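Local coordinates for uncharacterized protein (Xanthomonas campestris pv. vesicatoria, PDB 4FC9) that is a secreted type III effector, probably an E3 ubiquitin ligase in the plant host, this chain being its all-helical C-terminal domain, at residues 72-82 / 145-155. Residues are numbered along the deposited sequence; the frame is centred on the assembly and turned at random.
Sequences VTTFGQVPALR and HEGSPLDVATL
The carbonyl oxygen of Ser148 accepts a hydrogen bond from Phe75 N at 2.9 Å, in the carbonyl plane, and a weaker CA-H...O contact in which Thr74 CA lies 3.1 Å from Ser148 O. One residue on, Gly76 N reaches Glu146 O at 2.8 Å, on a lone pair; without a side chain, glycine leaves room for both this oxygen and the guanidinium NH2 of Arg82. Arg82 NE is tied to Gly76 O, and the guanidinium lays one face over Glu146 CG, 3.6 Å from NH1, the carboxylate adding charge attraction at most. The two backbone bonds join the 3-10 turn 75-77, just before helix 79-88, to the type I turn 145-148, which leads into helix 152-171 of this all-helical domain. Asp151 and Thr154 form a capping box there; the Thr154 hydroxyl suits its place by accepting from Asp151 N while donating to Pro149 O at 2.6 Å. The flat Phe75 ring offers an edge to Thr154 OG1 and a face to Leu81 CD1. Leu150 suits its buried place because its two methyls can face different neighbours: chi1 -61° sets CG anti to the carbonyl carbon, and chi2 163° turns CD1 toward Val72 CG1 and CD2 toward Phe75 CD1, CD2 pressing tightly on Leu81 CD1 at 3.5 Å.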
ATOM      1  N   VAL A  72     -11.750  15.611  13.305  1.00 22.16           N
ATOM      2  CA  VAL A  72     -11.188  14.634  12.381  1.00 22.69           C
ATOM      3  C   VAL A  72     -11.262  13.224  12.949  1.00 25.81           C
ATOM      4  O   VAL A  72     -10.460  12.845  13.805  1.00 26.74           O
ATOM      5  CB  VAL A  72      -9.726  14.946  12.043  1.00 26.61           C
ATOM      6  CG1 VAL A  72      -9.211  13.953  11.009  1.00 28.92           C
ATOM      7  CG2 VAL A  72      -9.591  16.369  11.537  1.00 27.87           C
ATOM      8  N   THR A  73     -12.228  12.444  12.472  1.00 21.98           N
ATOM      9  CA  THR A  73     -12.430  11.099  12.987  1.00 19.37           C
ATOM     10  C   THR A  73     -12.602  10.060  11.880  1.00 21.88           C
ATOM     11  O   THR A  73     -12.717   8.874  12.165  1.00 25.70           O
ATOM     12  CB  THR A  73     -13.652  11.040  13.919  1.00 20.54           C
ATOM     13  OG1 THR A  73     -14.843  11.318  13.174  1.00 25.49           O
ATOM     14  CG2 THR A  73     -13.515  12.046  15.055  1.00 20.24           C
ATOM     15  N   THR A  74     -12.619  10.508  10.626  1.00 22.69           N
ATOM     16  CA  THR A  74     -12.819   9.609   9.491  1.00 21.97           C
ATOM     17  C   THR A  74     -11.861   9.885   8.336  1.00 23.07           C
ATOM     18  O   THR A  74     -11.259  10.957   8.253  1.00 18.58           O
ATOM     19  CB  THR A  74     -14.255   9.695   8.920  1.00 21.74           C
ATOM     20  OG1 THR A  74     -14.519  11.032   8.479  1.00 24.30           O
ATOM     21  CG2 THR A  74     -15.286   9.291   9.962  1.00 19.84           C
ATOM     22  N   PHE A  75     -11.746   8.908   7.438  1.00 20.51           N
ATOM     23  CA  PHE A  75     -10.909   9.037   6.250  1.00 18.91           C
ATOM     24  C   PHE A  75     -11.294  10.239   5.400  1.00 19.71           C
ATOM     25  O   PHE A  75     -10.434  10.953   4.894  1.00 23.22           O
ATOM     26  CB  PHE A  75     -10.991   7.764   5.396  1.00 19.33           C
ATOM     27  CG  PHE A  75      -9.880   6.788   5.656  1.00 18.80           C
ATOM     28  CD1 PHE A  75      -9.571   6.393   6.951  1.00 19.02           C
ATOM     29  CD2 PHE A  75      -9.145   6.256   4.606  1.00 23.76           C
ATOM     30  CE1 PHE A  75      -8.548   5.499   7.198  1.00 20.89           C
ATOM     31  CE2 PHE A  75      -8.117   5.353   4.843  1.00 20.86           C
ATOM     32  CZ  PHE A  75      -7.821   4.973   6.143  1.00 23.27           C
ATOM     33  N   GLY A  76     -12.593  10.457   5.244  1.00 20.19           N
ATOM     34  CA  GLY A  76     -13.082  11.508   4.376  1.00 19.74           C
ATOM     35  C   GLY A  76     -12.700  12.894   4.847  1.00 19.93           C
ATOM     36  O   GLY A  76     -12.692  13.838   4.062  1.00 22.07           O
ATOM     37  N   GLN A  77     -12.392  13.015   6.135  1.00 24.07           N
ATOM     38  CA  GLN A  77     -12.030  14.299   6.736  1.00 24.39           C
ATOM     39  C   GLN A  77     -10.539  14.594   6.609  1.00 24.16           C
ATOM     40  O   GLN A  77     -10.076  15.669   6.985  1.00 25.88           O
ATOM     41  CB  GLN A  77     -12.464  14.341   8.202  1.00 20.21           C
ATOM     42  CG  GLN A  77     -13.969  14.430   8.386  1.00 22.79           C
ATOM     43  CD  GLN A  77     -14.398  14.146   9.808  1.00 24.91           C
ATOM     44  OE1 GLN A  77     -13.939  13.189  10.425  1.00 26.06           O
ATOM     45  NE2 GLN A  77     -15.275  14.985  10.339  1.00 29.11           N
ATOM     46  N   VAL A  78      -9.794  13.632   6.075  1.00 19.82           N
ATOM     47  CA  VAL A  78      -8.384  13.836   5.772  1.00 19.96           C
ATOM     48  C   VAL A  78      -8.211  13.856   4.255  1.00 21.94           C
ATOM     49  O   VAL A  78      -8.429  12.846   3.590  1.00 23.38           O
ATOM     50  CB  VAL A  78      -7.502  12.733   6.396  1.00 19.02           C
ATOM     51  CG1 VAL A  78      -6.043  12.956   6.056  1.00 19.73           C
ATOM     52  CG2 VAL A  78      -7.691  12.692   7.901  1.00 16.78           C
ATOM     53  N   PRO A  79      -7.848  15.020   3.700  1.00 22.81           N
ATOM     54  CA  PRO A  79      -7.715  15.217   2.252  1.00 24.90           C
ATOM     55  C   PRO A  79      -6.857  14.164   1.549  1.00 26.92           C
ATOM     56  O   PRO A  79      -7.282  13.642   0.522  1.00 27.21           O
ATOM     57  CB  PRO A  79      -7.057  16.588   2.158  1.00 23.49           C
ATOM     58  CG  PRO A  79      -7.573  17.304   3.347  1.00 24.10           C
ATOM     59  CD  PRO A  79      -7.651  16.278   4.439  1.00 23.49           C
ATOM     60  N   ALA A  80      -5.682  13.859   2.094  1.00 24.37           N
ATOM     61  CA  ALA A  80      -4.798  12.869   1.495  1.00 20.21           C
ATOM     62  C   ALA A  80      -5.467  11.499   1.398  1.00 20.43           C
ATOM     63  O   ALA A  80      -5.266  10.770   0.424  1.00 21.56           O
ATOM     64  CB  ALA A  80      -3.498  12.772   2.284  1.00 18.46           C
ATOM     65  N   LEU A  81      -6.264  11.159   2.407  1.00 19.90           N
ATOM     66  CA  LEU A  81      -6.917   9.854   2.455  1.00 16.85           C
ATOM     67  C   LEU A  81      -8.139   9.826   1.555  1.00 19.62           C
ATOM     68  O   LEU A  81      -8.450   8.801   0.954  1.00 19.82           O
ATOM     69  CB  LEU A  81      -7.315   9.499   3.880  1.00 17.48           C
ATOM     70  CG  LEU A  81      -6.174   9.391   4.886  1.00 18.83           C
ATOM     71  CD1 LEU A  81      -6.734   9.043   6.244  1.00 16.42           C
ATOM     72  CD2 LEU A  81      -5.159   8.349   4.428  1.00 20.40           C
ATOM     73  N   ARG A  82      -8.836  10.953   1.463  1.00 21.96           N
ATOM     74  CA  ARG A  82      -9.955  11.049   0.543  1.00 23.44           C
ATOM     75  C   ARG A  82      -9.430  10.872  -0.880  1.00 26.17           C
ATOM     76  O   ARG A  82     -10.061  10.206  -1.697  1.00 25.30           O
ATOM     77  CB  ARG A  82     -10.709  12.376   0.703  1.00 24.91           C
ATOM     78  CG  ARG A  82     -12.066  12.382   0.003  1.00 31.62           C
ATOM     79  CD  ARG A  82     -12.915  13.623   0.327  1.00 39.06           C
ATOM     80  NE  ARG A  82     -13.818  13.428   1.465  1.00 36.50           N
ATOM     81  CZ  ARG A  82     -15.049  12.925   1.380  1.00 37.06           C
ATOM     82  NH1 ARG A  82     -15.542  12.547   0.208  1.00 39.60           N
ATOM     83  NH2 ARG A  82     -15.791  12.794   2.472  1.00 33.70           N
ATOM     84  N   HIS A 145     -13.545   3.234   3.220  1.00 19.78           N
ATOM     85  CA  HIS A 145     -14.325   4.276   2.559  1.00 21.61           C
ATOM     86  C   HIS A 145     -14.220   5.582   3.344  1.00 26.08           C
ATOM     87  O   HIS A 145     -13.533   5.644   4.363  1.00 24.03           O
ATOM     88  CB  HIS A 145     -15.785   3.845   2.443  1.00 24.10           C
ATOM     89  CG  HIS A 145     -16.368   3.367   3.732  1.00 24.91           C
ATOM     90  ND1 HIS A 145     -17.040   4.198   4.598  1.00 26.87           N
ATOM     91  CD2 HIS A 145     -16.358   2.145   4.315  1.00 26.94           C
ATOM     92  CE1 HIS A 145     -17.433   3.509   5.653  1.00 27.11           C
ATOM     93  NE2 HIS A 145     -17.030   2.260   5.507  1.00 27.36           N
ATOM     94  N   GLU A 146     -14.911   6.618   2.875  1.00 24.33           N
ATOM     95  CA  GLU A 146     -14.820   7.945   3.483  1.00 27.61           C
ATOM     96  C   GLU A 146     -15.269   7.968   4.948  1.00 25.83           C
ATOM     97  O   GLU A 146     -14.847   8.823   5.716  1.00 26.49           O
ATOM     98  CB  GLU A 146     -15.628   8.963   2.672  1.00 30.40           C
ATOM     99  CG  GLU A 146     -15.172   9.127   1.224  1.00 27.87           C
ATOM    100  CD  GLU A 146     -15.685   8.029   0.307  1.00 29.58           C
ATOM    101  OE1 GLU A 146     -16.124   6.975   0.808  1.00 32.18           O
ATOM    102  OE2 GLU A 146     -15.651   8.221  -0.924  1.00 33.52           O
ATOM    103  N   GLY A 147     -16.117   7.021   5.330  1.00 22.01           N
ATOM    104  CA  GLY A 147     -16.585   6.934   6.699  1.00 22.14           C
ATOM    105  C   GLY A 147     -15.734   6.043   7.589  1.00 24.11           C
ATOM    106  O   GLY A 147     -16.072   5.825   8.754  1.00 28.26           O
ATOM    107  N   SER A 148     -14.635   5.521   7.051  1.00 21.41           N
ATOM    108  CA  SER A 148     -13.746   4.652   7.820  1.00 22.16           C
ATOM    109  C   SER A 148     -13.094   5.398   8.976  1.00 23.15           C
ATOM    110  O   SER A 148     -12.681   6.545   8.823  1.00 25.21           O
ATOM    111  CB  SER A 148     -12.655   4.053   6.924  1.00 19.20           C
ATOM    112  OG  SER A 148     -13.210   3.205   5.937  1.00 22.26           O
ATOM    113  N   PRO A 149     -12.972   4.732  10.136  1.00 23.83           N
ATOM    114  CA  PRO A 149     -12.301   5.342  11.281  1.00 17.60           C
ATOM    115  C   PRO A 149     -10.814   5.484  11.017  1.00 17.53           C
ATOM    116  O   PRO A 149     -10.243   4.750  10.203  1.00 19.38           O
ATOM    117  CB  PRO A 149     -12.514   4.312  12.390  1.00 15.25           C
ATOM    118  CG  PRO A 149     -12.581   3.024  11.672  1.00 21.39           C
ATOM    119  CD  PRO A 149     -13.331   3.328  10.401  1.00 26.93           C
ATOM    120  N   LEU A 150     -10.201   6.435  11.703  1.00 20.64           N
ATOM    121  CA  LEU A 150      -8.760   6.562  11.714  1.00 20.79           C
ATOM    122  C   LEU A 150      -8.261   5.781  12.908  1.00 19.51           C
ATOM    123  O   LEU A 150      -8.384   6.228  14.042  1.00 19.20           O
ATOM    124  CB  LEU A 150      -8.365   8.029  11.838  1.00 18.15           C
ATOM    125  CG  LEU A 150      -8.880   8.863  10.668  1.00 17.38           C
ATOM    126  CD1 LEU A 150      -8.852  10.336  10.983  1.00 18.55           C
ATOM    127  CD2 LEU A 150      -8.048   8.567   9.450  1.00 20.34           C
ATOM    128  N   ASP A 151      -7.735   4.591  12.651  1.00 16.96           N
ATOM    129  CA  ASP A 151      -7.141   3.783  13.706  1.00 16.71           C
ATOM    130  C   ASP A 151      -5.886   3.101  13.186  1.00 17.54           C
ATOM    131  O   ASP A 151      -5.481   3.327  12.047  1.00 21.64           O
ATOM    132  CB  ASP A 151      -8.148   2.775  14.287  1.00 20.40           C
ATOM    133  CG  ASP A 151      -8.660   1.774  13.257  1.00 24.36           C
ATOM    134  OD1 ASP A 151      -7.855   1.231  12.475  1.00 25.18           O
ATOM    135  OD2 ASP A 151      -9.882   1.512  13.241  1.00 24.60           O
ATOM    136  N   VAL A 152      -5.279   2.258  14.010  1.00 20.98           N
ATOM    137  CA  VAL A 152      -3.995   1.657  13.658  1.00 25.57           C
ATOM    138  C   VAL A 152      -4.053   0.820  12.372  1.00 24.89           C
ATOM    139  O   VAL A 152      -3.167   0.920  11.526  1.00 18.31           O
ATOM    140  CB  VAL A 152      -3.379   0.852  14.837  1.00 17.27           C
ATOM    141  CG1 VAL A 152      -4.260  -0.321  15.229  1.00 17.99           C
ATOM    142  CG2 VAL A 152      -1.972   0.382  14.488  1.00 18.84           C
ATOM    143  N   ALA A 153      -5.117   0.038  12.213  1.00 21.04           N
ATOM    144  CA  ALA A 153      -5.259  -0.855  11.065  1.00 18.27           C
ATOM    145  C   ALA A 153      -5.596  -0.102   9.785  1.00 19.96           C
ATOM    146  O   ALA A 153      -5.045  -0.389   8.725  1.00 19.96           O
ATOM    147  CB  ALA A 153      -6.317  -1.896  11.346  1.00 21.09           C
ATOM    148  N   THR A 154      -6.512   0.854   9.875  1.00 23.40           N
ATOM    149  CA  THR A 154      -6.917   1.595   8.691  1.00 17.01           C
ATOM    150  C   THR A 154      -5.792   2.504   8.226  1.00 20.49           C
ATOM    151  O   THR A 154      -5.521   2.604   7.031  1.00 20.58           O
ATOM    152  CB  THR A 154      -8.226   2.394   8.908  1.00 16.17           C
ATOM    153  OG1 THR A 154      -8.011   3.445   9.858  1.00 17.34           O
ATOM    154  CG2 THR A 154      -9.340   1.482   9.397  1.00 17.17           C
ATOM    155  N   LEU A 155      -5.113   3.147   9.169  1.00 18.74           N
ATOM    156  CA  LEU A 155      -4.000   4.008   8.805  1.00 17.36           C
ATOM    157  C   LEU A 155      -2.785   3.218   8.315  1.00 18.29           C
ATOM    158  O   LEU A 155      -2.057   3.675   7.437  1.00 15.77           O
ATOM    159  CB  LEU A 155      -3.619   4.920   9.964  1.00 16.55           C
ATOM    160  CG  LEU A 155      -4.587   6.081  10.151  1.00 17.29           C
ATOM    161  CD1 LEU A 155      -4.206   6.877  11.373  1.00 18.56           C
ATOM    162  CD2 LEU A 155      -4.586   6.964   8.912  1.00 20.52           C
TER
HETATM  163  O   HOH W   1     -11.586   7.422  13.897  1.00 19.86           O